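Local coordinates for fatty acid-binding protein TM_1468 (Thermotoga maritima, PDB 1VPV) that binds long-chain fatty acids such as palmitate and may take part in lipid transport or fatty acid metabolism, at residues A[14-19]-A[88-93]; A[230-235]-A[264-269]. One frame throughout, in Å; residues are numbered along the deposited sequence.

Contact 1 of 2, residues A[14-19]-A[88-93]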
# COMPACT_ATOMS: atom_id res chain seq x y z
N LYS A 14 -9.54 15.28 18.09
CA LYS A 14 -8.82 15.51 16.84
C LYS A 14 -7.82 14.39 16.64
O LYS A 14 -6.95 14.15 17.50
CB LYS A 14 -8.10 16.86 16.89
CG LYS A 14 -9.03 18.10 16.81
CD LYS A 14 -8.24 19.41 16.71
CE LYS A 14 -7.46 19.66 17.97
NZ LYS A 14 -7.08 21.09 18.18
N VAL A 15 -7.94 13.70 15.51
CA VAL A 15 -7.15 12.50 15.24
C VAL A 15 -6.22 12.63 14.04
O VAL A 15 -6.66 12.90 12.93
CB VAL A 15 -8.08 11.29 15.00
CG1 VAL A 15 -7.27 10.01 14.90
CG2 VAL A 15 -9.09 11.17 16.11
N LYS A 16 -4.92 12.40 14.25
CA LYS A 16 -3.96 12.27 13.14
C LYS A 16 -3.97 10.85 12.63
O LYS A 16 -4.04 9.91 13.43
CB LYS A 16 -2.54 12.55 13.62
CG LYS A 16 -1.54 12.67 12.47
CD LYS A 16 -1.58 14.09 11.88
CE LYS A 16 -1.08 14.11 10.46
NZ LYS A 16 -1.18 15.49 9.96
N ILE A 17 -3.87 10.69 11.32
CA ILE A 17 -3.72 9.36 10.74
C ILE A 17 -2.32 9.31 10.14
O ILE A 17 -1.91 10.18 9.38
CB ILE A 17 -4.78 9.08 9.68
CG1 ILE A 17 -6.15 8.99 10.33
CG2 ILE A 17 -4.47 7.78 8.93
CD1 ILE A 17 -7.34 8.96 9.33
N LEU A 18 -1.57 8.28 10.49
CA LEU A 18 -0.25 8.07 9.93
C LEU A 18 -0.22 6.74 9.18
O LEU A 18 -0.65 5.71 9.71
CB LEU A 18 0.77 8.05 11.06
CG LEU A 18 2.22 7.83 10.64
CD1 LEU A 18 2.74 9.02 9.90
CD2 LEU A 18 3.03 7.56 11.90
N VAL A 19 0.24 6.74 7.94
CA VAL A 19 0.60 5.46 7.27
C VAL A 19 2.11 5.51 7.04
O VAL A 19 2.74 6.55 7.19
CB VAL A 19 -0.15 5.24 5.94
CG1 VAL A 19 -1.69 5.27 6.15
CG2 VAL A 19 0.27 6.29 4.88
N LEU A 88 5.21 12.65 18.94
CA LEU A 88 5.42 13.84 19.73
C LEU A 88 5.14 15.11 18.95
O LEU A 88 4.60 16.06 19.53
CB LEU A 88 6.85 13.90 20.24
CG LEU A 88 7.16 12.81 21.26
CD1 LEU A 88 8.66 12.86 21.57
CD2 LEU A 88 6.33 12.98 22.55
N LYS A 89 5.48 15.14 17.67
CA LYS A 89 5.15 16.29 16.84
C LYS A 89 3.64 16.47 16.76
O LYS A 89 3.15 17.59 16.84
CB LYS A 89 5.76 16.17 15.45
CG LYS A 89 5.30 17.23 14.45
CD LYS A 89 5.96 16.95 13.08
CE LYS A 89 4.96 16.92 11.92
NZ LYS A 89 4.41 18.27 11.63
N TYR A 90 2.90 15.37 16.61
CA TYR A 90 1.44 15.43 16.60
C TYR A 90 0.89 15.93 17.92
O TYR A 90 -0.05 16.72 17.93
CB TYR A 90 0.83 14.08 16.23
CG TYR A 90 1.35 13.51 14.92
CD1 TYR A 90 1.68 14.33 13.85
CD2 TYR A 90 1.50 12.15 14.76
CE1 TYR A 90 2.14 13.79 12.64
CE2 TYR A 90 1.96 11.61 13.57
CZ TYR A 90 2.28 12.42 12.53
OH TYR A 90 2.76 11.83 11.37
N LYS A 91 1.52 15.53 19.02
CA LYS A 91 1.13 15.98 20.34
C LYS A 91 1.27 17.48 20.52
O LYS A 91 0.35 18.15 21.00
CB LYS A 91 2.00 15.28 21.37
CG LYS A 91 1.72 15.65 22.82
CD LYS A 91 2.38 14.63 23.72
CE LYS A 91 2.67 15.19 25.10
NZ LYS A 91 1.44 15.76 25.68
N GLU A 92 2.43 18.01 20.15
CA GLU A 92 2.70 19.43 20.27
C GLU A 92 1.83 20.23 19.29
O GLU A 92 1.60 21.42 19.51
CB GLU A 92 4.20 19.74 20.06
N GLU A 93 1.35 19.59 18.22
CA GLU A 93 0.34 20.22 17.35
C GLU A 93 -1.11 20.03 17.83
O GLU A 93 -2.04 20.30 17.07
CB GLU A 93 0.44 19.71 15.92
CG GLU A 93 1.73 20.02 15.16
CD GLU A 93 1.78 19.29 13.85
OE1 GLU A 93 0.84 18.50 13.58
OE2 GLU A 93 2.75 19.49 13.08
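Lys16 swings CG away from the backbone N (chi1 -170°) and bends at the next bond (chi2 83°), which lays the middle of its chain over the ring of Tyr90. Tyr90 carries its ring with CG anti to the carbonyl carbon (chi1 -54°), which points it from the helix at the strand. The two side chains cross at about a right angle. Lys16 CG stands 3.6 Å from the centroid of the Tyr90 ring, almost exactly on the ring normal, a centred CH-pi contact; Lys16 CD then follows the face outward to 3.8 Å from Tyr90 CE1. The methylenes of the lysine thus act as an apolar lid, while its ammonium group travels on to a salt bridge with Asp34. Leu18 touches the far end of the same ring from another direction: its CD1 lies at the edge, near the ring plane, 3.2 Å from Tyr90 OH, with CZ behind it. The phenol oxygen, although buried, is satisfied by a hydrogen bond with Asp36, which probably helps hold the ring at this depth. The contact seats the C-terminal end of helix 80-92 on strand 15-20, which runs parallel between strands 35-43 and 97-102. Helix 138-149 packs on Val15 and Ile17, whose side chains leave the opposite side of the strand, so the sheet is sandwiched between helices here.

Contact 2 of 2, residues A[230-235]-A[264-269]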
# COMPACT_ATOMS: atom_id res chain seq x y z
N GLU A 230 -9.97 -11.50 -12.63
CA GLU A 230 -10.54 -12.83 -12.32
C GLU A 230 -10.27 -13.22 -10.87
O GLU A 230 -11.13 -13.82 -10.24
CB GLU A 230 -10.08 -13.92 -13.31
CG GLU A 230 -10.55 -13.66 -14.73
CD GLU A 230 -10.23 -14.79 -15.71
OE1 GLU A 230 -10.87 -15.88 -15.60
OE2 GLU A 230 -9.38 -14.59 -16.61
N LYS A 231 -9.12 -12.86 -10.32
CA LYS A 231 -8.86 -13.13 -8.92
C LYS A 231 -9.82 -12.37 -8.00
O LYS A 231 -10.39 -12.95 -7.08
CB LYS A 231 -7.40 -12.82 -8.56
CG LYS A 231 -7.10 -12.73 -7.05
CD LYS A 231 -7.46 -14.01 -6.24
CE LYS A 231 -6.43 -15.11 -6.43
NZ LYS A 231 -6.87 -16.44 -5.90
N LEU A 232 -10.00 -11.08 -8.25
CA LEU A 232 -10.99 -10.30 -7.53
C LEU A 232 -12.39 -10.93 -7.60
O LEU A 232 -13.15 -10.91 -6.63
CB LEU A 232 -11.05 -8.89 -8.10
CG LEU A 232 -12.18 -7.99 -7.61
CD1 LEU A 232 -11.95 -7.63 -6.15
CD2 LEU A 232 -12.28 -6.73 -8.44
N ARG A 233 -12.72 -11.49 -8.77
CA ARG A 233 -14.02 -12.02 -9.02
C ARG A 233 -14.27 -13.33 -8.25
O ARG A 233 -15.40 -13.81 -8.19
CB ARG A 233 -14.19 -12.25 -10.52
CG ARG A 233 -15.63 -12.39 -10.96
CD ARG A 233 -15.76 -12.77 -12.43
NE ARG A 233 -14.80 -12.06 -13.28
CZ ARG A 233 -14.39 -12.48 -14.48
NH1 ARG A 233 -14.87 -13.61 -15.01
NH2 ARG A 233 -13.49 -11.76 -15.16
N GLU A 234 -13.24 -13.90 -7.67
CA GLU A 234 -13.41 -15.13 -6.92
C GLU A 234 -14.29 -14.94 -5.70
O GLU A 234 -14.97 -15.88 -5.31
CB GLU A 234 -12.07 -15.75 -6.53
CG GLU A 234 -11.37 -16.37 -7.72
CD GLU A 234 -10.01 -16.96 -7.37
OE1 GLU A 234 -9.65 -17.04 -6.16
OE2 GLU A 234 -9.30 -17.37 -8.31
N ASP A 235 -14.30 -13.74 -5.11
CA ASP A 235 -15.17 -13.48 -3.94
C ASP A 235 -16.07 -12.25 -4.02
O ASP A 235 -16.76 -11.93 -3.05
CB ASP A 235 -14.35 -13.42 -2.65
CG ASP A 235 -13.59 -12.10 -2.49
OD1 ASP A 235 -13.14 -11.54 -3.52
OD2 ASP A 235 -13.45 -11.64 -1.33
N LYS A 264 -15.44 -2.32 -17.05
CA LYS A 264 -16.32 -3.14 -17.88
C LYS A 264 -17.13 -4.09 -17.02
O LYS A 264 -18.18 -4.52 -17.43
CB LYS A 264 -15.53 -3.95 -18.92
CG LYS A 264 -14.88 -3.07 -19.96
CD LYS A 264 -14.10 -3.85 -21.00
CE LYS A 264 -13.14 -2.94 -21.72
NZ LYS A 264 -12.67 -3.56 -22.96
N SER A 265 -16.67 -4.41 -15.82
CA SER A 265 -17.43 -5.34 -15.02
C SER A 265 -17.70 -4.97 -13.58
O SER A 265 -18.32 -5.75 -12.86
CB SER A 265 -16.85 -6.73 -15.16
OG SER A 265 -15.48 -6.69 -15.32
N TYR A 266 -17.32 -3.77 -13.15
CA TYR A 266 -17.65 -3.32 -11.80
C TYR A 266 -18.15 -1.87 -11.80
O TYR A 266 -17.73 -1.07 -12.64
CB TYR A 266 -16.42 -3.52 -10.88
CG TYR A 266 -16.17 -4.98 -10.55
CD1 TYR A 266 -16.79 -5.59 -9.46
CD2 TYR A 266 -15.36 -5.76 -11.35
CE1 TYR A 266 -16.60 -6.92 -9.18
CE2 TYR A 266 -15.16 -7.11 -11.07
CZ TYR A 266 -15.79 -7.67 -9.98
OH TYR A 266 -15.61 -8.98 -9.70
N GLU A 267 -19.07 -1.55 -10.87
CA GLU A 267 -19.44 -0.18 -10.59
C GLU A 267 -18.32 0.42 -9.73
O GLU A 267 -18.23 0.14 -8.51
CB GLU A 267 -20.83 -0.07 -9.90
CG GLU A 267 -21.56 1.25 -10.24
CD GLU A 267 -22.75 1.58 -9.35
OE1 GLU A 267 -23.63 0.70 -9.15
OE2 GLU A 267 -22.84 2.74 -8.87
N VAL A 268 -17.43 1.17 -10.37
CA VAL A 268 -16.38 1.91 -9.67
C VAL A 268 -16.92 3.31 -9.28
O VAL A 268 -17.06 4.19 -10.12
CB VAL A 268 -15.11 2.09 -10.52
CG1 VAL A 268 -13.99 2.55 -9.65
CG2 VAL A 268 -14.70 0.82 -11.20
N VAL A 269 -17.25 3.49 -8.01
CA VAL A 269 -17.73 4.80 -7.57
C VAL A 269 -16.62 5.84 -7.33
O VAL A 269 -16.88 7.01 -7.31
CB VAL A 269 -18.75 4.71 -6.36
CG1 VAL A 269 -19.98 3.90 -6.77
CG2 VAL A 269 -18.14 4.12 -5.14
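Tyr266, just before strand 267-275, extends toward Leu232 of helix 220-232 and the following Arg233, and the contact is made by the outer half of the tyrosine. With CG anti to the carbonyl carbon (chi1 -72°), its CB and CG aim the ring at Leu232. Further out, Tyr266 CE2 lies 3.9 Å from Leu232 CD2, and CZ is equally near that methyl. Leu232 arrives from the opposite direction and sets CD2 over one ring face, 4.1 Å from the centroid of the Tyr266 ring and 21° off its normal, a CH-pi contact displaced toward the rim. At the tip, Tyr266 OH rests against the base of Arg233, 3.5 Å from Arg233 CA and 3.6 Å from its CG. These are carbon contacts; Tyr266 OH is hydrogen-bonded to the backbone O of Thr236, just after residues 230-235. A leucine in place of Tyr266 would probably leave that carbonyl without its hydroxyl partner and open a gap beside Arg233, while Leu232 would lose the aromatic face under its methyl. Leu232 also touches Ile173 and Leu262, and Tyr266 touches Leu242. Leu232 and Tyr266 join helix 220-232 to the approach to edge strand 267-275, beside helix 252-263, which links strands 241-248 and 267-275 in the beta-alpha-beta crossover of this DegV-family fold.

Overall arrangement
Contact 1 closes before contact 2 opens along the chain, and the two lie on opposite sides of its centre, with centres 36 Å apart and nearest atoms about 19 Å apart. They share neither a sheet nor a helix. Contact 1 packs helix 80-92 on strand 15-20 of one mixed sheet; contact 2 joins helix 220-232 to the approach to strand 267-275, at the edge of the other. In each, a tyrosine ring bridges a helix and the strand, or the approach to a strand, beside it. Thr75 and Ser108, which bind palmitate, lie away from both contacts; the side chain of Leu232 is about 11 Å from the bound palmitic acid.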